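Long-range contacts in 2-pyrone-4,6-dicarboxylic acid hydrolase, putative (Pseudomonas putida, PDB 2FFI), which probably hydrolyses the lactone ring of 2-pyrone-4,6-dicarboxylate, as a TIM-barrel member of the amidohydrolase family: residues H56-Q61 with A275-E280; G85-E90 with Q136-E141; V109-M114 with V140-Q145; G160-I165 with R191-V196. All blocks are in the same frame, centred on the assembly; numbering follows the deposited sequence.

Contact 1 (H56-Q61 with A275-E280); sequences HGVLVQ and ALFGFE
His56 faces Phe279 and Val58 faces Phe277 across well-separated backbones, the CA atoms of Val58 and Phe277 being 8.3 Å apart, and side chains fill most of the interval. Val58 and Phe277 meet tip to tip. With Val58 CG1 anti to the backbone N (chi1 -179°), CG2 lies beside that N and over the middle of the Phe277 ring, 3.8 Å from its centroid and 5° off the normal, a CH-pi contact; Val58 CG1 reaches the rim at Phe277 CE2 (3.5 Å). His56 and Phe279 slide past each other: His56 CB lies over the Phe279 face, 4.2 Å from the ring centroid, and the ring planes are oblique at 52°. Gly57 O lies at the Phe279 edge. Gly278, between the two phenylalanines, is the positive-phi C-prime residue of the Schellman motif ending helix 262-276. Phe277 also meets His139 and Met232, reaching strands 139-142 and 231-234 of the barrel. An alanine in place of Phe277 would probably open a gap beneath Val58 CG2 and leave the His139 ring without its aromatic neighbour. No hydrogen bond crosses, and both His56 ring nitrogens bond elsewhere, to Gln82 O and Leu10 O, which implies cohesion by apolar and ring packing.

Contact 2 (G85-E90 with Q136-E141); sequences GVVMLE and QGWHVE
The Glu141 carboxylate makes a salt bridge through OE2 with Lys197, with the carboxylate of Asp166 close by, and sets OE1 against Val86, 3.3 Å from CG2 and 4.0 Å from CG1. One carboxylate oxygen thus meets methyl groups and the other a cation. The Val86 side chain crosses that of Glu141 at about a right angle. The same valine also crosses His139, with CG1 4.2 Å from NE2. In His139, chi1 (59°) sets CG between the backbone N and the carbonyl carbon, and from there the ring extends to Val86. A second patch is purely apolar: Leu89 CD1 meets Trp138 CZ3 at 4.0 Å, at the edge of the indole and near its plane, and Val87 CG2 approaches the same carbon obliquely. Gln136 CG lies over one indole face, toward the rim, and Gly137 between them ends the preceding helix in a Schellman motif. The touching parts run 93° apart and are not paired with each other; the contact is packing across strand 108-110 of the TIM barrel, which lies between them. Val87 makes backbone hydrogen bonds with Gly108 and Arg110, and His139 with Val109. Val86, His139 and Glu141 lie on one side of that strand, where Arg110 touches Val86 and Glu141; Leu89 and Trp138 lie with Val109 on the other, where helix 95-102 adds Met101 and Ala102.

Contact 3 (V109-M114 with V140-Q145); sequences VRLNLM and VELHRQ. With PO4 (phosphate ion), chain C.
Arg110 and His143 lie side by side and point the same way, at and just beyond the C-terminal ends of two adjacent parallel strands in the beta-alpha-beta unit of strand 108-110, helix 127-136 and strand 139-142 of the TIM barrel. With its chain extended from CG to NE, Arg110 reaches a phosphate: NH1 and NH2 both donate to O1, at the guanidinium edge, the NH2 bond measuring 2.7 Å and the NH1 bond modelled very short. His167 also binds this ion, probably from the crystallisation liquor, and Asp166 forms a salt bridge with Arg110 NH1. Ligand sites of TIM barrels lie at these strand ends, so the anion's position is consistent with the active-site region. A leucine in place of Arg110 would probably leave phosphate O1 without these two donors and Asp166 without its cationic mate. The guanidinium and imidazole planes are only 6° apart. Asn112 OD1 lies by both: 3.5 Å above the guanidinium plane, over its centre, and at the His143 ring edge in plane, 3.1 Å from CD2. Met114, a selenomethionine, covers an imidazole face, its CB 3.9 Å from the ring centroid and SE farther off. Behind this shell, the backbone bond from Glu141 N to Val109 O (2.7 Å, 172° at the hydrogen) sets the register, followed by weak bonds from Leu111 N to Glu141 O and Met114 N to His143 O. Farther along, Leu111 CD1 touches Leu142 CD1 at 3.8 Å.

Contact 4 (G160-I165 with R191-V196); sequences GLDIVI and RGKVWV
Lys193 curls over the residues that lead into strand 163-165, just where this strand pairs with strand 194-199 in the parallel barrel sheet; with helix 182-185 the two form a beta-alpha-beta unit, and the short strand segments run 21° from parallel. Its CB starts 3.9 Å from Leu161 O. A bend at chi2 (-96°) then brings CD near Asp162, and CE comes to 3.4 Å from Gly160 O. At the tip, NZ donates to the same Gly160 O at 2.7 Å, approaching from 57° out of the carbonyl plane. The salt bridge from NZ to Asp162 is long, and the position of the acidic oxygen is doubtful. The NZ bond to Gly160 O is therefore the sounder of the two links between Lys193 and residues 160-162. The lysine's own carbonyl begins the strand pairing: Ile163 N donates to Lys193 O (2.8 Å), Trp195 N to Ile163 O, and Ile165 N to Trp195 O (2.7 Å). Val164 and Trp195 share one face of the sheet, Val164 CG2 lying 3.9 Å from Trp195 CB, and Leu276 of helix 262-276 packs on both residues. The face of Ile163, Ile165, Val194 and Val196 is the one on which helix 149-156 lies, touching Ile163 and Ile165. There Ile165 reaches diagonally back along the neighbouring strand, its CD1 4.1 Å from Val194 CG2.

Contacts 3 and 4 are sheet pairings between adjacent parallel strands, registered by backbone hydrogen bonds, two of the three in contact 3 weak, whereas contacts 1 and 2 lack any such bond and join elements mainly by side chains. Contacts 2 and 3 share Val140 and Glu141, and strand 139-142 continues the sheet into contact 4 through bonds between Val140 and both Asp162 and Val164. Contact 1 closes the longest chain loop, with the other three nested inside it; its Leu276 packs on Val164 and Trp195. Contacts 1 and 2 are buried, contact 4 is buried apart from its loop edge at Gly160, Asp162 and Lys193, and contact 3 is partly buried, with charged and polar groups gathered round the phosphate.

Contact 1 (H56-Q61 with A275-E280)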
# COMPACT_ATOMS: atom_id res chain seq x y z
N HIS A 56 6.59 13.06 3.57
CA HIS A 56 5.72 12.82 2.43
C HIS A 56 4.99 11.52 2.68
O HIS A 56 5.49 10.65 3.41
CB HIS A 56 6.56 12.75 1.15
CG HIS A 56 7.13 14.07 0.73
ND1 HIS A 56 6.43 14.97 -0.05
CD2 HIS A 56 8.32 14.66 1.00
CE1 HIS A 56 7.16 16.05 -0.24
NE2 HIS A 56 8.31 15.89 0.39
N GLY A 57 3.81 11.38 2.08
CA GLY A 57 3.04 10.17 2.29
C GLY A 57 2.17 9.83 1.09
O GLY A 57 1.99 10.65 0.20
N VAL A 58 1.65 8.61 1.08
CA VAL A 58 0.79 8.10 0.02
C VAL A 58 -0.60 7.77 0.57
O VAL A 58 -0.75 6.88 1.41
CB VAL A 58 1.38 6.83 -0.57
CG1 VAL A 58 0.49 6.33 -1.69
CG2 VAL A 58 2.78 7.10 -1.06
N LEU A 59 -1.61 8.49 0.10
CA LEU A 59 -2.98 8.24 0.54
C LEU A 59 -3.56 7.10 -0.28
O LEU A 59 -3.68 7.20 -1.48
CB LEU A 59 -3.85 9.49 0.36
CG LEU A 59 -3.46 10.77 1.11
CD1 LEU A 59 -4.43 11.89 0.80
CD2 LEU A 59 -3.42 10.47 2.61
N VAL A 60 -3.92 6.01 0.36
CA VAL A 60 -4.52 4.94 -0.40
C VAL A 60 -6.01 5.02 -0.16
O VAL A 60 -6.46 5.41 0.92
CB VAL A 60 -3.97 3.57 0.02
CG1 VAL A 60 -4.77 2.47 -0.62
CG2 VAL A 60 -2.50 3.45 -0.39
N GLN A 61 -6.78 4.70 -1.18
CA GLN A 61 -8.23 4.73 -1.06
C GLN A 61 -8.67 3.69 -0.02
O GLN A 61 -8.27 2.52 -0.08
CB GLN A 61 -8.88 4.42 -2.42
CG GLN A 61 -10.38 4.23 -2.37
CD GLN A 61 -11.13 5.49 -2.03
OE1 GLN A 61 -10.59 6.40 -1.38
NE2 GLN A 61 -12.39 5.56 -2.44
N ALA A 275 10.98 6.48 -5.77
CA ALA A 275 11.05 6.13 -7.18
C ALA A 275 9.65 5.78 -7.70
O ALA A 275 9.13 6.45 -8.59
CB ALA A 275 12.01 4.97 -7.38
N LEU A 276 9.04 4.74 -7.13
CA LEU A 276 7.72 4.29 -7.54
C LEU A 276 6.67 5.39 -7.62
O LEU A 276 5.84 5.42 -8.53
CB LEU A 276 7.21 3.20 -6.60
CG LEU A 276 6.04 2.36 -7.10
CD1 LEU A 276 6.55 1.50 -8.24
CD2 LEU A 276 5.46 1.51 -5.98
N PHE A 277 6.68 6.30 -6.65
CA PHE A 277 5.69 7.38 -6.64
C PHE A 277 6.24 8.68 -7.18
O PHE A 277 5.59 9.71 -7.10
CB PHE A 277 5.15 7.62 -5.22
CG PHE A 277 4.44 6.44 -4.65
CD1 PHE A 277 5.16 5.46 -3.97
CD2 PHE A 277 3.08 6.26 -4.84
CE1 PHE A 277 4.53 4.32 -3.50
CE2 PHE A 277 2.44 5.12 -4.38
CZ PHE A 277 3.17 4.15 -3.71
N GLY A 278 7.44 8.63 -7.74
CA GLY A 278 8.02 9.84 -8.28
C GLY A 278 7.97 11.05 -7.37
O GLY A 278 7.19 11.99 -7.59
N PHE A 279 8.79 11.04 -6.32
CA PHE A 279 8.86 12.15 -5.39
C PHE A 279 10.10 12.98 -5.71
O PHE A 279 10.77 13.49 -4.82
CB PHE A 279 8.92 11.63 -3.95
CG PHE A 279 7.58 11.44 -3.33
CD1 PHE A 279 6.77 12.53 -3.06
CD2 PHE A 279 7.11 10.18 -3.03
CE1 PHE A 279 5.52 12.36 -2.48
CE2 PHE A 279 5.86 10.00 -2.46
CZ PHE A 279 5.07 11.09 -2.18
N GLU A 280 10.37 13.10 -7.00
CA GLU A 280 11.51 13.86 -7.50
C GLU A 280 11.60 15.27 -6.92
O GLU A 280 11.21 16.24 -7.59
CB GLU A 280 11.43 13.93 -9.03
CG GLU A 280 11.27 12.56 -9.71
CD GLU A 280 10.91 12.66 -11.19
OE1 GLU A 280 9.86 13.25 -11.51
OE2 GLU A 280 11.68 12.13 -12.03

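Contact 2 (G85-E90 with Q136-E141)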
# COMPACT_ATOMS: atom_id res chain seq x y z
N GLY A 85 -0.76 9.14 -3.04
CA GLY A 85 -1.98 8.35 -2.97
C GLY A 85 -2.44 7.57 -4.19
O GLY A 85 -2.26 7.99 -5.34
N VAL A 86 -3.06 6.41 -3.92
CA VAL A 86 -3.58 5.50 -4.92
C VAL A 86 -5.10 5.44 -4.78
O VAL A 86 -5.63 5.63 -3.68
CB VAL A 86 -2.99 4.09 -4.74
CG1 VAL A 86 -1.52 4.17 -4.41
CG2 VAL A 86 -3.74 3.34 -3.68
N VAL A 87 -5.80 5.18 -5.88
CA VAL A 87 -7.26 5.11 -5.85
C VAL A 87 -7.85 3.75 -6.26
O VAL A 87 -7.12 2.79 -6.54
CB VAL A 87 -7.89 6.20 -6.78
CG1 VAL A 87 -7.49 7.59 -6.30
CG2 VAL A 87 -7.46 5.99 -8.22
N MSE A 88 -9.18 3.67 -6.25
CA MSE A 88 -9.89 2.46 -6.67
C MSE A 88 -10.83 2.90 -7.80
O MSE A 88 -11.64 3.81 -7.64
CB MSE A 88 -10.67 1.83 -5.51
CG MSE A 88 -9.76 1.06 -4.53
SE MSE A 88 -10.68 0.02 -3.14
CE MSE A 88 -11.18 -1.53 -4.24
N LEU A 89 -10.69 2.26 -8.95
CA LEU A 89 -11.49 2.62 -10.12
C LEU A 89 -12.56 1.61 -10.48
O LEU A 89 -12.40 0.41 -10.28
CB LEU A 89 -10.57 2.83 -11.31
CG LEU A 89 -9.45 3.84 -11.10
CD1 LEU A 89 -8.45 3.71 -12.24
CD2 LEU A 89 -10.02 5.25 -11.02
N GLU A 90 -13.66 2.11 -11.05
CA GLU A 90 -14.75 1.24 -11.46
C GLU A 90 -14.27 0.42 -12.66
O GLU A 90 -13.30 0.78 -13.31
CB GLU A 90 -15.98 2.08 -11.83
CG GLU A 90 -17.33 1.44 -11.50
CD GLU A 90 -17.87 1.85 -10.14
OE1 GLU A 90 -17.71 1.09 -9.15
OE2 GLU A 90 -18.46 2.95 -10.06
N GLN A 136 -1.11 4.75 -18.61
CA GLN A 136 -0.85 5.89 -17.72
C GLN A 136 0.42 5.63 -16.91
O GLN A 136 0.97 6.55 -16.31
CB GLN A 136 -2.02 6.12 -16.75
CG GLN A 136 -2.13 7.56 -16.28
CD GLN A 136 -2.47 8.51 -17.41
OE1 GLN A 136 -2.30 9.71 -17.29
NE2 GLN A 136 -2.97 7.96 -18.52
N GLY A 137 0.88 4.39 -16.91
CA GLY A 137 2.09 4.06 -16.19
C GLY A 137 1.85 3.73 -14.74
O GLY A 137 2.79 3.42 -14.02
N TRP A 138 0.59 3.81 -14.31
CA TRP A 138 0.19 3.52 -12.93
C TRP A 138 0.45 2.08 -12.53
O TRP A 138 0.35 1.17 -13.34
CB TRP A 138 -1.31 3.82 -12.75
CG TRP A 138 -1.64 5.26 -12.65
CD1 TRP A 138 -0.77 6.30 -12.70
CD2 TRP A 138 -2.94 5.83 -12.43
NE1 TRP A 138 -1.44 7.50 -12.52
CE2 TRP A 138 -2.77 7.24 -12.35
CE3 TRP A 138 -4.22 5.29 -12.29
CZ2 TRP A 138 -3.83 8.11 -12.13
CZ3 TRP A 138 -5.29 6.17 -12.08
CH2 TRP A 138 -5.08 7.56 -12.00
N HIS A 139 0.77 1.87 -11.26
CA HIS A 139 1.01 0.51 -10.81
C HIS A 139 -0.28 -0.05 -10.23
O HIS A 139 -1.24 0.70 -10.01
CB HIS A 139 2.12 0.46 -9.76
CG HIS A 139 1.84 1.28 -8.54
ND1 HIS A 139 1.98 2.65 -8.51
CD2 HIS A 139 1.46 0.92 -7.29
CE1 HIS A 139 1.69 3.10 -7.30
NE2 HIS A 139 1.37 2.07 -6.54
N VAL A 140 -0.31 -1.36 -10.00
CA VAL A 140 -1.48 -2.03 -9.45
C VAL A 140 -1.16 -2.61 -8.08
O VAL A 140 -0.26 -3.45 -7.94
CB VAL A 140 -1.99 -3.16 -10.38
CG1 VAL A 140 -0.82 -3.97 -10.91
CG2 VAL A 140 -2.95 -4.08 -9.62
N GLU A 141 -1.90 -2.16 -7.07
CA GLU A 141 -1.71 -2.61 -5.69
C GLU A 141 -2.56 -3.82 -5.35
O GLU A 141 -3.76 -3.83 -5.61
CB GLU A 141 -2.03 -1.49 -4.71
CG GLU A 141 -1.08 -1.41 -3.55
CD GLU A 141 -1.58 -0.49 -2.46
OE1 GLU A 141 -2.23 0.52 -2.81
OE2 GLU A 141 -1.33 -0.76 -1.27

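Contact 3 (V109-M114 with V140-Q145)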
# COMPACT_ATOMS: atom_id res chain seq x y z
N VAL A 109 -3.41 2.14 -8.79
CA VAL A 109 -4.79 1.71 -8.55
C VAL A 109 -4.71 0.48 -7.67
O VAL A 109 -3.81 -0.35 -7.83
CB VAL A 109 -5.56 1.30 -9.84
CG1 VAL A 109 -5.74 2.51 -10.77
CG2 VAL A 109 -4.83 0.21 -10.57
N ARG A 110 -5.64 0.39 -6.72
CA ARG A 110 -5.69 -0.74 -5.80
C ARG A 110 -6.98 -1.50 -6.05
O ARG A 110 -8.06 -0.94 -6.00
CB ARG A 110 -5.68 -0.25 -4.34
CG ARG A 110 -5.32 -1.33 -3.30
CD ARG A 110 -5.93 -0.99 -1.94
NE ARG A 110 -5.24 -1.61 -0.80
CZ ARG A 110 -5.58 -1.41 0.47
NH1 ARG A 110 -4.90 -2.01 1.44
NH2 ARG A 110 -6.60 -0.62 0.79
N LEU A 111 -6.85 -2.78 -6.34
CA LEU A 111 -8.01 -3.62 -6.58
C LEU A 111 -8.64 -3.90 -5.22
O LEU A 111 -9.88 -3.81 -5.06
CB LEU A 111 -7.57 -4.93 -7.25
CG LEU A 111 -6.79 -4.77 -8.55
CD1 LEU A 111 -6.42 -6.12 -9.07
CD2 LEU A 111 -7.64 -4.02 -9.57
N ASN A 112 -7.77 -4.24 -4.26
CA ASN A 112 -8.14 -4.55 -2.87
C ASN A 112 -9.24 -5.61 -2.72
O ASN A 112 -10.41 -5.28 -2.58
CB ASN A 112 -8.56 -3.28 -2.13
CG ASN A 112 -8.99 -3.55 -0.69
OD1 ASN A 112 -8.17 -3.85 0.19
ND2 ASN A 112 -10.29 -3.43 -0.44
N LEU A 113 -8.85 -6.88 -2.74
CA LEU A 113 -9.81 -7.97 -2.62
C LEU A 113 -10.08 -8.33 -1.15
O LEU A 113 -11.16 -8.07 -0.63
CB LEU A 113 -9.30 -9.20 -3.39
CG LEU A 113 -8.81 -8.96 -4.82
CD1 LEU A 113 -9.74 -8.00 -5.56
CD2 LEU A 113 -7.41 -8.40 -4.78
N MSE A 114 -9.08 -8.92 -0.50
CA MSE A 114 -9.12 -9.30 0.92
C MSE A 114 -10.52 -9.43 1.49
O MSE A 114 -11.10 -8.45 1.97
CB MSE A 114 -8.35 -8.27 1.74
CG MSE A 114 -7.93 -8.76 3.12
SE MSE A 114 -6.83 -10.19 3.03
CE MSE A 114 -7.81 -11.39 3.88
N VAL A 140 -0.31 -1.36 -10.00
CA VAL A 140 -1.48 -2.03 -9.45
C VAL A 140 -1.16 -2.61 -8.08
O VAL A 140 -0.26 -3.45 -7.94
CB VAL A 140 -1.99 -3.16 -10.38
CG1 VAL A 140 -0.82 -3.97 -10.91
CG2 VAL A 140 -2.95 -4.08 -9.62
N GLU A 141 -1.90 -2.16 -7.07
CA GLU A 141 -1.71 -2.61 -5.69
C GLU A 141 -2.56 -3.82 -5.35
O GLU A 141 -3.76 -3.83 -5.61
CB GLU A 141 -2.03 -1.49 -4.71
CG GLU A 141 -1.08 -1.41 -3.55
CD GLU A 141 -1.58 -0.49 -2.46
OE1 GLU A 141 -2.23 0.52 -2.81
OE2 GLU A 141 -1.33 -0.76 -1.27
N LEU A 142 -1.93 -4.82 -4.76
CA LEU A 142 -2.64 -6.04 -4.38
C LEU A 142 -2.74 -6.16 -2.86
O LEU A 142 -1.88 -5.69 -2.12
CB LEU A 142 -1.92 -7.26 -4.94
CG LEU A 142 -2.42 -7.85 -6.27
CD1 LEU A 142 -3.29 -6.87 -7.01
CD2 LEU A 142 -1.22 -8.28 -7.09
N HIS A 143 -3.82 -6.78 -2.41
CA HIS A 143 -4.05 -6.99 -1.00
C HIS A 143 -4.89 -8.25 -0.82
O HIS A 143 -6.11 -8.21 -0.97
CB HIS A 143 -4.77 -5.78 -0.42
CG HIS A 143 -5.04 -5.89 1.04
ND1 HIS A 143 -4.26 -6.65 1.89
CD2 HIS A 143 -5.99 -5.32 1.82
CE1 HIS A 143 -4.72 -6.55 3.13
NE2 HIS A 143 -5.77 -5.74 3.11
N ARG A 144 -4.24 -9.38 -0.52
CA ARG A 144 -4.96 -10.63 -0.33
C ARG A 144 -4.05 -11.68 0.31
O ARG A 144 -2.84 -11.48 0.37
CB ARG A 144 -5.50 -11.13 -1.66
CG ARG A 144 -6.76 -11.98 -1.52
CD ARG A 144 -7.32 -12.38 -2.87
NE ARG A 144 -8.75 -12.68 -2.81
CZ ARG A 144 -9.28 -13.72 -2.17
NH1 ARG A 144 -8.49 -14.58 -1.53
NH2 ARG A 144 -10.59 -13.90 -2.18
N GLN A 145 -4.61 -12.80 0.77
CA GLN A 145 -3.79 -13.83 1.41
C GLN A 145 -2.60 -14.17 0.53
O GLN A 145 -2.76 -14.26 -0.68
CB GLN A 145 -4.55 -15.14 1.64
CG GLN A 145 -5.90 -15.04 2.29
CD GLN A 145 -6.99 -14.87 1.28
OE1 GLN A 145 -7.31 -13.76 0.88
NE2 GLN A 145 -7.54 -15.98 0.83
P PO4 C . -5.68 -1.57 4.63
O1 PO4 C . -5.97 -0.85 3.36
O2 PO4 C . -6.55 -2.76 4.75
O3 PO4 C . -4.26 -2.00 4.63
O4 PO4 C . -5.93 -0.66 5.77

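Contact 4 (G160-I165 with R191-V196)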
# COMPACT_ATOMS: atom_id res chain seq x y z
N GLY A 160 2.60 -6.11 -18.35
CA GLY A 160 3.84 -5.36 -18.20
C GLY A 160 3.76 -4.11 -17.35
O GLY A 160 4.16 -3.02 -17.77
N LEU A 161 3.25 -4.25 -16.14
CA LEU A 161 3.14 -3.11 -15.27
C LEU A 161 3.65 -3.42 -13.87
O LEU A 161 3.84 -4.59 -13.51
CB LEU A 161 1.69 -2.60 -15.25
CG LEU A 161 0.53 -3.58 -15.34
CD1 LEU A 161 0.66 -4.62 -14.24
CD2 LEU A 161 -0.79 -2.84 -15.23
N ASP A 162 3.89 -2.37 -13.11
CA ASP A 162 4.38 -2.50 -11.75
C ASP A 162 3.30 -3.12 -10.87
O ASP A 162 2.12 -2.76 -10.95
CB ASP A 162 4.78 -1.13 -11.20
CG ASP A 162 5.98 -0.54 -11.93
OD1 ASP A 162 6.07 0.71 -12.00
OD2 ASP A 162 6.84 -1.31 -12.41
N ILE A 163 3.72 -4.05 -10.03
CA ILE A 163 2.82 -4.72 -9.12
C ILE A 163 3.32 -4.53 -7.69
O ILE A 163 4.43 -4.97 -7.34
CB ILE A 163 2.74 -6.23 -9.43
CG1 ILE A 163 2.35 -6.44 -10.90
CG2 ILE A 163 1.77 -6.89 -8.47
CD1 ILE A 163 2.57 -7.86 -11.41
N VAL A 164 2.49 -3.88 -6.88
CA VAL A 164 2.77 -3.62 -5.47
C VAL A 164 1.96 -4.54 -4.56
O VAL A 164 0.73 -4.48 -4.59
CB VAL A 164 2.43 -2.17 -5.10
CG1 VAL A 164 2.71 -1.94 -3.62
CG2 VAL A 164 3.22 -1.19 -5.94
N ILE A 165 2.65 -5.35 -3.76
CA ILE A 165 2.02 -6.29 -2.83
C ILE A 165 1.93 -5.71 -1.42
O ILE A 165 2.94 -5.29 -0.87
CB ILE A 165 2.80 -7.62 -2.80
CG1 ILE A 165 2.81 -8.24 -4.19
CG2 ILE A 165 2.14 -8.63 -1.88
CD1 ILE A 165 3.67 -9.44 -4.29
N ARG A 191 10.23 -9.63 -13.07
CA ARG A 191 11.26 -8.90 -13.80
C ARG A 191 11.44 -7.49 -13.24
O ARG A 191 11.31 -6.50 -13.97
CB ARG A 191 10.89 -8.79 -15.28
CG ARG A 191 10.42 -10.07 -15.94
CD ARG A 191 10.46 -9.92 -17.46
NE ARG A 191 9.36 -10.61 -18.14
CZ ARG A 191 8.08 -10.24 -18.06
NH1 ARG A 191 7.73 -9.19 -17.33
NH2 ARG A 191 7.16 -10.93 -18.71
N GLY A 192 11.72 -7.42 -11.94
CA GLY A 192 11.92 -6.15 -11.27
C GLY A 192 10.71 -5.25 -11.29
O GLY A 192 10.78 -4.09 -10.87
N LYS A 193 9.60 -5.77 -11.79
CA LYS A 193 8.37 -5.00 -11.88
C LYS A 193 7.47 -5.31 -10.68
O LYS A 193 6.33 -4.87 -10.61
CB LYS A 193 7.66 -5.31 -13.20
CG LYS A 193 8.44 -4.90 -14.47
CD LYS A 193 8.03 -3.51 -15.03
CE LYS A 193 6.57 -3.47 -15.48
NZ LYS A 193 6.17 -2.19 -16.12
N VAL A 194 8.00 -6.06 -9.72
CA VAL A 194 7.21 -6.40 -8.53
C VAL A 194 7.73 -5.78 -7.23
O VAL A 194 8.89 -5.97 -6.83
CB VAL A 194 7.07 -7.93 -8.37
CG1 VAL A 194 8.41 -8.60 -8.59
CG2 VAL A 194 6.51 -8.27 -6.99
N TRP A 195 6.85 -5.02 -6.59
CA TRP A 195 7.15 -4.33 -5.34
C TRP A 195 6.38 -4.99 -4.23
O TRP A 195 5.27 -5.50 -4.42
CB TRP A 195 6.73 -2.87 -5.42
CG TRP A 195 7.72 -1.99 -6.07
CD1 TRP A 195 8.67 -1.22 -5.45
CD2 TRP A 195 7.90 -1.81 -7.46
NE1 TRP A 195 9.44 -0.58 -6.39
CE2 TRP A 195 9.00 -0.93 -7.63
CE3 TRP A 195 7.26 -2.33 -8.60
CZ2 TRP A 195 9.45 -0.54 -8.88
CZ3 TRP A 195 7.72 -1.94 -9.84
CH2 TRP A 195 8.80 -1.06 -9.98
N VAL A 196 6.97 -4.96 -3.05
CA VAL A 196 6.33 -5.53 -1.89
C VAL A 196 6.43 -4.54 -0.74
O VAL A 196 7.51 -4.01 -0.44
CB VAL A 196 6.99 -6.85 -1.51
CG1 VAL A 196 8.49 -6.66 -1.45
CG2 VAL A 196 6.44 -7.35 -0.18